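Terminase large subunit (Thermus phage G20c, PDB 5M1K) packages viral DNA into empty procapsids as the ATP-driven motor of the terminase and cuts the genome with its nuclease to begin and end each packaging round. Local coordinates at residues 47-52 with 67-72. Residues are numbered along the deposited sequence; the frame is centred on the assembly and turned at random. Where two conformers were deposited one is given.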
loop_
_atom_site.group_PDB
_atom_site.type_symbol
_atom_site.label_atom_id
_atom_site.label_comp_id
_atom_site.label_asym_id
_atom_site.label_seq_id
_atom_site.Cartn_x
_atom_site.Cartn_y
_atom_site.Cartn_z
ATOM N N GLN A 47 8.422 14.860 5.701
ATOM C CA GLN A 47 7.040 15.228 5.330
ATOM C C GLN A 47 6.378 14.240 4.340
ATOM O O GLN A 47 5.314 14.517 3.764
ATOM C CB GLN A 47 7.029 16.649 4.753
ATOM C CG GLN A 47 5.670 17.344 4.789
ATOM C CD GLN A 47 5.766 18.855 4.741
ATOM O OE1 GLN A 47 5.165 19.549 5.564
ATOM N NE2 GLN A 47 6.529 19.379 3.782
ATOM N N ASP A 48 6.992 13.082 4.155
ATOM C CA ASP A 48 6.463 12.075 3.243
ATOM C C ASP A 48 5.291 11.338 3.889
ATOM O O ASP A 48 5.200 11.269 5.117
ATOM C CB ASP A 48 7.569 11.082 2.865
ATOM C CG ASP A 48 8.754 11.755 2.184
ATOM O OD1 ASP A 48 8.551 12.735 1.436
ATOM O OD2 ASP A 48 9.903 11.318 2.417
ATOM N N TYR A 49 4.403 10.805 3.056
ATOM C CA TYR A 49 3.238 10.083 3.553
ATOM C C TYR A 49 3.557 8.652 3.967
ATOM O O TYR A 49 4.414 8.003 3.366
ATOM C CB TYR A 49 2.138 10.038 2.499
ATOM C CG TYR A 49 1.549 11.389 2.177
ATOM C CD1 TYR A 49 0.463 11.877 2.887
ATOM C CD2 TYR A 49 2.060 12.171 1.138
ATOM C CE1 TYR A 49 -0.083 13.131 2.599
ATOM C CE2 TYR A 49 1.518 13.421 0.840
ATOM C CZ TYR A 49 0.439 13.884 1.572
ATOM O OH TYR A 49 -0.116 15.114 1.268
ATOM N N SER A 50 2.848 8.176 4.986
ATOM C CA SER A 50 2.797 6.763 5.332
ATOM C C SER A 50 1.412 6.272 4.986
ATOM O O SER A 50 0.436 6.959 5.264
ATOM C CB SER A 50 3.036 6.561 6.823
ATOM O OG SER A 50 4.303 7.070 7.199
ATOM N N VAL A 51 1.337 5.085 4.392
ATOM C CA VAL A 51 0.079 4.513 3.899
ATOM C C VAL A 51 -0.031 3.064 4.355
ATOM O O VAL A 51 0.875 2.252 4.113
ATOM C CB VAL A 51 -0.053 4.593 2.376
ATOM C CG1 VAL A 51 -1.432 4.093 1.950
ATOM C CG2 VAL A 51 0.166 6.015 1.908
ATOM N N PHE A 52 -1.163 2.750 4.991
ATOM C CA PHE A 52 -1.469 1.411 5.476
ATOM C C PHE A 52 -2.728 0.923 4.771
ATOM O O PHE A 52 -3.754 1.563 4.897
ATOM C CB PHE A 52 -1.689 1.412 6.998
ATOM C CG PHE A 52 -0.597 2.075 7.797
ATOM C CD1 PHE A 52 0.736 2.023 7.404
ATOM C CD2 PHE A 52 -0.897 2.714 8.993
ATOM C CE1 PHE A 52 1.731 2.626 8.143
ATOM C CE2 PHE A 52 0.109 3.289 9.749
ATOM C CZ PHE A 52 1.410 3.253 9.328
ATOM N N ARG A 67 -3.905 6.962 5.630
ATOM C CA ARG A 67 -2.827 7.740 5.040
ATOM C C ARG A 67 -2.607 9.018 5.815
ATOM O O ARG A 67 -3.563 9.739 6.084
ATOM C CB ARG A 67 -3.165 8.055 3.592
ATOM C CG ARG A 67 -2.165 8.968 2.884
ATOM C CD ARG A 67 -2.383 8.885 1.374
ATOM N NE ARG A 67 -1.501 9.716 0.561
ATOM C CZ ARG A 67 -1.727 10.982 0.194
ATOM N NH1 ARG A 67 -2.805 11.654 0.602
ATOM N NH2 ARG A 67 -0.842 11.591 -0.594
ATOM N N MET A 68 -1.363 9.317 6.161
ATOM C CA MET A 68 -1.078 10.600 6.796
ATOM C C MET A 68 0.381 10.951 6.658
ATOM O O MET A 68 1.223 10.084 6.431
ATOM C CB MET A 68 -1.445 10.568 8.285
ATOM C CG MET A 68 -0.553 9.660 9.124
ATOM S SD MET A 68 -0.801 7.893 8.857
ATOM C CE MET A 68 0.251 7.210 10.138
ATOM N N ASN A 69 0.668 12.237 6.815
ATOM C CA ASN A 69 2.059 12.734 6.856
ATOM C C ASN A 69 2.192 13.574 8.128
ATOM O O ASN A 69 1.207 13.837 8.814
ATOM C CB ASN A 69 2.513 13.453 5.564
ATOM C CG ASN A 69 2.056 14.898 5.482
ATOM O OD1 ASN A 69 1.022 15.262 6.012
ATOM N ND2 ASN A 69 2.842 15.731 4.812
ATOM N N GLY A 70 3.424 13.921 8.471
ATOM C CA GLY A 70 3.697 14.682 9.694
ATOM C C GLY A 70 3.452 13.932 11.000
ATOM O O GLY A 70 3.343 14.568 12.054
ATOM N N ALA A 71 3.358 12.601 10.951
ATOM C CA ALA A 71 3.136 11.785 12.148
ATOM C C ALA A 71 4.479 11.342 12.695
ATOM O O ALA A 71 5.380 11.030 11.930
ATOM C CB ALA A 71 2.290 10.570 11.820
ATOM N N THR A 72 4.601 11.294 14.022
ATOM C CA THR A 72 5.840 10.812 14.628
ATOM C C THR A 72 6.020 9.335 14.312
ATOM O O THR A 72 5.051 8.635 14.015
ATOM C CB THR A 72 5.861 10.989 16.153
ATOM O OG1 THR A 72 4.862 10.151 16.748
ATOM C CG2 THR A 72 5.640 12.447 16.542
HETATM O O HOH W 1 5.560 12.816 7.209
#
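Tyr-49 is sandwiched between Arg-67 and Asn-69, two side chains of segment 67-72. The guanidinium of Arg-67 lies flat on one ring face, CZ 3.6 Å from the centroid of the Tyr-49 ring and the planes only 13° apart, a cation-pi stack with NH2 above the ring centre. Arg-67 reaches this place with CG anti to its backbone N (chi1 175°) and the chain extended as far as NE, its CG and CD resting on CG2 of Val-51. On the opposite ring face, CB of Asn-69 makes an off-centre CH-pi contact. The amide beyond it lies nearly parallel to the ring, stacked over it, and gives a straight bond from Asn-69 ND2 to Gln-47 O (2.9 Å, 171°); the oxygen sits in the amide plane, whereas the donor is tilted from the Gln-47 carbonyl plane. A water links Asp-48 O to Gly-70 N, tying the two segments together farther out.

Between the strands, Ser-50 N to Met-68 O (2.9 Å) and Met-68 N to Ser-50 O (3.1 Å) close an antiparallel hydrogen-bonded pair. On the face of Ser-50, Met-68, in one of two conformers and so less certainly, bends at its second torsion: CE packs on Phe-52 CE2 (3.9 Å), and SD lies obliquely beside the ring, a Met-aromatic contact near helix 73-86. Tyr-49 and Val-51 adjoin Asp-177, a probable magnesium ligand like Asp-42 near Val-51. The arrangement is the open end of the antiparallel hairpin 50-56/61-68 in an RNase H-like nuclease fold, beside what is probably its two-metal site.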